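Side-chain contacts in ornithine cyclodeaminase (PDB 3MGJ), which probably converts ornithine to proline with release of ammonia, an NAD(+)-dependent activity of the whole enzyme, of which this chain is the N-terminal part: residues H11-L16 with L35-G40; K20-I25 with A49-I54. All blocks are in the same frame, centred on the assembly; numbering follows the deposited sequence.

How the contacts relate
Both contacts belong to one domain with the ferredoxin-like βαββαβ topology, and their centres lie about 13 Å apart. Along the chain their segments alternate: 11-16, 20-25, 35-40, 49-54. Contact 1 brings the loop between strand 2-10 and helix 17-27 to the end of strand 31-38, outermost in this chain's sheet, where the second subunit also packs. Contact 2 seats that same helix on the neighbouring strand 47-55, close to the middle of the domain. The two meet where these strands pair, through a salt bridge between Glu36 and Lys50 and the packing of Phe37 on Ala49. One crossover thus contributes both to the core and to the dimer surface.

Contact 1. Residues H11-L16 with L35-G40; sequences HIIDSL and LEFEIG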
loop_
_atom_site.group_PDB
_atom_site.type_symbol
_atom_site.label_atom_id
_atom_site.label_comp_id
_atom_site.label_asym_id
_atom_site.label_seq_id
_atom_site.Cartn_x
_atom_site.Cartn_y
_atom_site.Cartn_z
ATOM N N HIS A 11 -10.370 -0.609 0.281
ATOM C CA HIS A 11 -9.691 -0.467 1.554
ATOM C C HIS A 11 -8.511 -1.381 1.707
ATOM O O HIS A 11 -8.502 -2.268 2.543
ATOM C CB HIS A 11 -10.670 -0.651 2.696
ATOM C CG HIS A 11 -11.381 0.611 3.046
ATOM N ND1 HIS A 11 -12.125 1.319 2.123
ATOM C CD2 HIS A 11 -11.426 1.325 4.195
ATOM C CE1 HIS A 11 -12.618 2.401 2.696
ATOM N NE2 HIS A 11 -12.208 2.431 3.954
ATOM N N ILE A 12 -7.500 -1.128 0.897
ATOM C CA ILE A 12 -6.304 -1.946 0.880
ATOM C C ILE A 12 -5.630 -2.026 2.244
ATOM O O ILE A 12 -5.224 -3.101 2.675
ATOM C CB ILE A 12 -5.294 -1.414 -0.155
ATOM C CG1 ILE A 12 -5.991 -1.235 -1.500
ATOM C CG2 ILE A 12 -4.116 -2.368 -0.275
ATOM C CD1 ILE A 12 -6.983 -2.339 -1.794
ATOM N N ILE A 13 -5.526 -0.880 2.913
ATOM C CA ILE A 13 -4.857 -0.768 4.206
ATOM C C ILE A 13 -5.819 -0.948 5.378
ATOM O O ILE A 13 -6.922 -0.382 5.390
ATOM C CB ILE A 13 -4.169 0.604 4.342
ATOM C CG1 ILE A 13 -3.265 0.873 3.131
ATOM C CG2 ILE A 13 -3.386 0.687 5.645
ATOM C CD1 ILE A 13 -3.553 2.185 2.439
ATOM N N ASP A 14 -5.372 -1.721 6.365
ATOM C CA ASP A 14 -6.184 -2.151 7.510
ATOM C C ASP A 14 -6.973 -3.398 7.106
ATOM O O ASP A 14 -7.834 -3.888 7.830
ATOM C CB ASP A 14 -7.090 -1.035 8.055
ATOM C CG ASP A 14 -7.653 -1.357 9.448
ATOM O OD1 ASP A 14 -6.935 -1.988 10.264
ATOM O OD2 ASP A 14 -8.818 -0.981 9.724
ATOM N N SER A 15 -6.640 -3.904 5.931
ATOM C CA SER A 15 -7.128 -5.180 5.469
ATOM C C SER A 15 -6.003 -6.200 5.631
ATOM O O SER A 15 -4.853 -5.840 5.879
ATOM C CB SER A 15 -7.518 -5.070 3.992
ATOM O OG SER A 15 -8.631 -5.892 3.689
ATOM N N LEU A 16 -6.343 -7.473 5.499
ATOM C CA LEU A 16 -5.338 -8.500 5.298
ATOM C C LEU A 16 -5.299 -8.872 3.826
ATOM O O LEU A 16 -4.598 -9.805 3.446
ATOM C CB LEU A 16 -5.662 -9.744 6.116
ATOM C CG LEU A 16 -5.539 -9.600 7.628
ATOM C CD1 LEU A 16 -5.902 -10.899 8.315
ATOM C CD2 LEU A 16 -4.123 -9.204 7.957
ATOM N N LEU A 35 3.232 -2.739 -8.536
ATOM C CA LEU A 35 3.657 -1.755 -9.522
ATOM C C LEU A 35 3.342 -0.353 -9.091
ATOM O O LEU A 35 4.180 0.533 -9.177
ATOM C CB LEU A 35 2.967 -2.002 -10.862
ATOM C CG LEU A 35 3.414 -3.221 -11.668
ATOM C CD1 LEU A 35 2.638 -3.271 -12.952
ATOM C CD2 LEU A 35 4.897 -3.185 -11.937
ATOM N N GLU A 36 2.106 -0.153 -8.661
ATOM C CA GLU A 36 1.644 1.150 -8.205
ATOM C C GLU A 36 0.849 1.030 -6.915
ATOM O O GLU A 36 0.305 -0.015 -6.593
ATOM C CB GLU A 36 0.790 1.826 -9.280
ATOM C CG GLU A 36 1.518 1.947 -10.597
ATOM C CD GLU A 36 0.818 2.846 -11.586
ATOM O OE1 GLU A 36 -0.272 3.379 -11.264
ATOM O OE2 GLU A 36 1.374 3.021 -12.690
ATOM N N PHE A 37 0.789 2.122 -6.176
ATOM C CA PHE A 37 -0.067 2.181 -5.016
ATOM C C PHE A 37 -0.519 3.613 -4.801
ATOM O O PHE A 37 0.302 4.488 -4.580
ATOM C CB PHE A 37 0.662 1.672 -3.784
ATOM C CG PHE A 37 -0.251 1.298 -2.683
ATOM C CD1 PHE A 37 -0.904 2.269 -1.949
ATOM C CD2 PHE A 37 -0.494 -0.019 -2.398
ATOM C CE1 PHE A 37 -1.783 1.937 -0.930
ATOM C CE2 PHE A 37 -1.366 -0.363 -1.374
ATOM C CZ PHE A 37 -2.011 0.626 -0.635
ATOM N N GLU A 38 -1.823 3.850 -4.859
ATOM C CA GLU A 38 -2.358 5.197 -4.730
ATOM C C GLU A 38 -3.352 5.299 -3.573
ATOM O O GLU A 38 -4.327 4.567 -3.542
ATOM C CB GLU A 38 -3.034 5.591 -6.042
ATOM C CG GLU A 38 -2.760 7.013 -6.499
ATOM C CD GLU A 38 -1.478 7.153 -7.336
ATOM O OE1 GLU A 38 -0.701 6.168 -7.401
ATOM O OE2 GLU A 38 -1.251 8.250 -7.928
ATOM N N ILE A 39 -3.109 6.205 -2.630
ATOM C CA ILE A 39 -4.028 6.458 -1.513
ATOM C C ILE A 39 -5.030 7.568 -1.836
ATOM O O ILE A 39 -4.691 8.547 -2.517
ATOM C CB ILE A 39 -3.256 6.856 -0.215
ATOM C CG1 ILE A 39 -2.760 5.623 0.522
ATOM C CG2 ILE A 39 -4.118 7.636 0.726
ATOM C CD1 ILE A 39 -1.624 4.956 -0.185
ATOM N N GLY A 40 -6.258 7.408 -1.335
ATOM C CA GLY A 40 -7.321 8.391 -1.499
ATOM C C GLY A 40 -7.144 9.614 -0.620
ATOM O O GLY A 40 -6.403 9.578 0.371
#
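Where the loop that leaves strand 2-10 for helix 17-27 meets the end of strand 31-38, outermost in this chain's ferredoxin-like sheet, Ile12 and Ile13 pack against Phe37. Both reach the rim of the aromatic ring, close to its plane. Ile12 does so with its CG2 branch, which lies 3.6 Å from Phe37 CE2, while its longer branch turns away; the two side chains run past each other in opposite directions. Ile13 arrives at a slant, its CD1 3.8 Å from Phe37 CZ. CD1 of Ile13 also sits 4.0 Å from CG1 of Ile39, whose own CD1 lies in the ring plane at the edge. With CG of Phe37 anti to its backbone nitrogen (chi1 -162°), the ring is carried from the strand toward the loop.

Beyond the two segments, Phe37 stacks on Phe37 of the second subunit and Ile13 packs on Ile13 of that subunit, which places the cluster at the dimer interface. The contact is wholly apolar and offers shape rather than directional bonds: three isoleucines line the ring's rim, an approach compatible with stacking between the phenylalanines of the two subunits.

Contact 2. Residues K20-I25 with A49-I54; sequences KVFDKI and AKILVI
Ile25 and Val53 meet branch against branch: CD1 of Ile25 lies 4.0 Å from CG2 of Val53, and CG2 of Ile25 lies 4.1 Å from CG1 of Val53. The two side chains cross at a slant, each using two methyls. The extended side chain of Ile25 (chi2 179°) carries its terminal methyl from the helix down to the strand. Two residues earlier on the strand, Ile51 touches two helix residues through its CD1. CD1 of Ile51 is 4.2 Å from CE1 of Phe22, meeting the ring obliquely, and 4.4 Å from CG1 of Val21, a looser touch.

The backbones behind these side chains run nearly parallel, with 14° between helix 20-25 and strand 49-54 and 10.5 Å between their axes. Val21 and Ile25 lie one turn apart and both point at the strand, linked by the helical hydrogen bond from Ile25 N to Val21 O. Helix 17-27 links strands 2-10 and 31-38 in a β-α-β crossover, and strand 47-55 lies between those two in the sheet, so the helix rests on the strand it passes over.

Further out, the ring of Phe22 stacks with that of Tyr32 on strand 31-38. Helix 58-74 closes in as well: Leu71 touches Val21, Leu68 touches Ile25, and Ile64 and Leu65 touch Val53. All five residues in contact are buried and present only carbon to one another, so this join of helix to sheet rests on hydrophobic burial, chiefly of beta-branched side chains, with Phe22 at one end, as expected for the core of a ferredoxin-like domain.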
loop_
_atom_site.group_PDB
_atom_site.type_symbol
_atom_site.label_atom_id
_atom_site.label_comp_id
_atom_site.label_asym_id
_atom_site.label_seq_id
_atom_site.Cartn_x
_atom_site.Cartn_y
_atom_site.Cartn_z
ATOM N N LYS A 20 -2.934 -11.721 1.763
ATOM C CA LYS A 20 -3.708 -12.842 1.288
ATOM C C LYS A 20 -3.486 -13.028 -0.210
ATOM O O LYS A 20 -3.152 -14.122 -0.655
ATOM C CB LYS A 20 -5.184 -12.636 1.603
ATOM C CG LYS A 20 -5.622 -13.199 2.946
ATOM C CD LYS A 20 -7.063 -12.820 3.234
ATOM C CE LYS A 20 -7.485 -13.216 4.637
ATOM N NZ LYS A 20 -8.658 -12.420 5.105
ATOM N N VAL A 21 -3.655 -11.966 -0.989
ATOM C CA VAL A 21 -3.342 -12.043 -2.405
ATOM C C VAL A 21 -1.943 -12.611 -2.643
ATOM O O VAL A 21 -1.777 -13.561 -3.399
ATOM C CB VAL A 21 -3.482 -10.681 -3.091
ATOM C CG1 VAL A 21 -2.736 -10.665 -4.391
ATOM C CG2 VAL A 21 -4.922 -10.397 -3.341
ATOM N N PHE A 22 -0.945 -12.025 -1.992
ATOM C CA PHE A 22 0.436 -12.462 -2.121
ATOM C C PHE A 22 0.605 -13.932 -1.788
ATOM O O PHE A 22 1.278 -14.689 -2.491
ATOM C CB PHE A 22 1.312 -11.655 -1.166
ATOM C CG PHE A 22 1.320 -10.189 -1.454
ATOM C CD1 PHE A 22 0.878 -9.708 -2.676
ATOM C CD2 PHE A 22 1.777 -9.289 -0.515
ATOM C CE1 PHE A 22 0.892 -8.360 -2.949
ATOM C CE2 PHE A 22 1.793 -7.941 -0.783
ATOM C CZ PHE A 22 1.350 -7.473 -2.001
ATOM N N ASP A 23 0.002 -14.329 -0.681
ATOM C CA ASP A 23 0.103 -15.697 -0.220
ATOM C C ASP A 23 -0.453 -16.663 -1.231
ATOM O O ASP A 23 0.126 -17.714 -1.470
ATOM C CB ASP A 23 -0.618 -15.857 1.115
ATOM C CG ASP A 23 0.297 -15.603 2.299
ATOM O OD1 ASP A 23 1.537 -15.655 2.109
ATOM O OD2 ASP A 23 -0.225 -15.374 3.414
ATOM N N LYS A 24 -1.580 -16.297 -1.824
ATOM C CA LYS A 24 -2.247 -17.177 -2.756
ATOM C C LYS A 24 -1.420 -17.356 -4.016
ATOM O O LYS A 24 -1.124 -18.479 -4.405
ATOM C CB LYS A 24 -3.646 -16.667 -3.074
ATOM C CG LYS A 24 -4.570 -17.751 -3.596
ATOM C CD LYS A 24 -4.940 -18.797 -2.543
ATOM C CE LYS A 24 -5.121 -20.168 -3.162
ATOM N NZ LYS A 24 -6.169 -20.978 -2.472
ATOM N N ILE A 25 -1.033 -16.250 -4.639
ATOM C CA ILE A 25 -0.064 -16.285 -5.727
ATOM C C ILE A 25 1.157 -17.181 -5.413
ATOM O O ILE A 25 1.433 -18.131 -6.152
ATOM C CB ILE A 25 0.391 -14.864 -6.114
ATOM C CG1 ILE A 25 -0.820 -13.934 -6.227
ATOM C CG2 ILE A 25 1.175 -14.889 -7.410
ATOM C CD1 ILE A 25 -0.470 -12.499 -6.577
ATOM N N ALA A 49 -4.242 -0.543 -5.719
ATOM C CA ALA A 49 -2.942 -1.130 -5.933
ATOM C C ALA A 49 -2.930 -1.840 -7.280
ATOM O O ALA A 49 -3.871 -2.538 -7.623
ATOM C CB ALA A 49 -2.649 -2.099 -4.823
ATOM N N LYS A 50 -1.877 -1.638 -8.056
ATOM C CA LYS A 50 -1.650 -2.459 -9.233
ATOM C C LYS A 50 -0.549 -3.482 -8.948
ATOM O O LYS A 50 0.530 -3.147 -8.498
ATOM C CB LYS A 50 -1.274 -1.616 -10.441
ATOM C CG LYS A 50 -2.329 -0.689 -10.921
ATOM C CD LYS A 50 -1.869 -0.046 -12.204
ATOM C CE LYS A 50 -2.972 0.778 -12.846
ATOM N NZ LYS A 50 -2.810 2.235 -12.632
ATOM N N ILE A 51 -0.848 -4.738 -9.217
ATOM C CA ILE A 51 0.050 -5.831 -8.955
ATOM C C ILE A 51 0.161 -6.635 -10.226
ATOM O O ILE A 51 -0.848 -6.968 -10.841
ATOM C CB ILE A 51 -0.537 -6.753 -7.893
ATOM C CG1 ILE A 51 -0.717 -5.990 -6.587
ATOM C CG2 ILE A 51 0.314 -7.987 -7.728
ATOM C CD1 ILE A 51 -1.734 -6.596 -5.683
ATOM N N LEU A 52 1.399 -6.921 -10.609
ATOM C CA LEU A 52 1.720 -7.814 -11.705
ATOM C C LEU A 52 1.838 -9.237 -11.177
ATOM O O LEU A 52 2.516 -9.480 -10.184
ATOM C CB LEU A 52 3.047 -7.387 -12.292
ATOM C CG LEU A 52 3.571 -7.947 -13.601
ATOM C CD1 LEU A 52 2.837 -7.310 -14.757
ATOM C CD2 LEU A 52 5.053 -7.625 -13.653
ATOM N N VAL A 53 1.160 -10.171 -11.837
ATOM C CA VAL A 53 1.145 -11.572 -11.437
ATOM C C VAL A 53 1.910 -12.353 -12.471
ATOM O O VAL A 53 1.714 -12.166 -13.653
ATOM C CB VAL A 53 -0.292 -12.117 -11.376
ATOM C CG1 VAL A 53 -0.288 -13.584 -11.005
ATOM C CG2 VAL A 53 -1.095 -11.339 -10.378
ATOM N N ILE A 54 2.795 -13.224 -12.033
ATOM C CA ILE A 54 3.664 -13.931 -12.953
ATOM C C ILE A 54 3.606 -15.437 -12.704
ATOM O O ILE A 54 3.796 -15.912 -11.588
ATOM C CB ILE A 54 5.111 -13.471 -12.777
ATOM C CG1 ILE A 54 5.178 -11.950 -12.638
ATOM C CG2 ILE A 54 5.943 -13.954 -13.917
ATOM C CD1 ILE A 54 6.533 -11.436 -12.240
#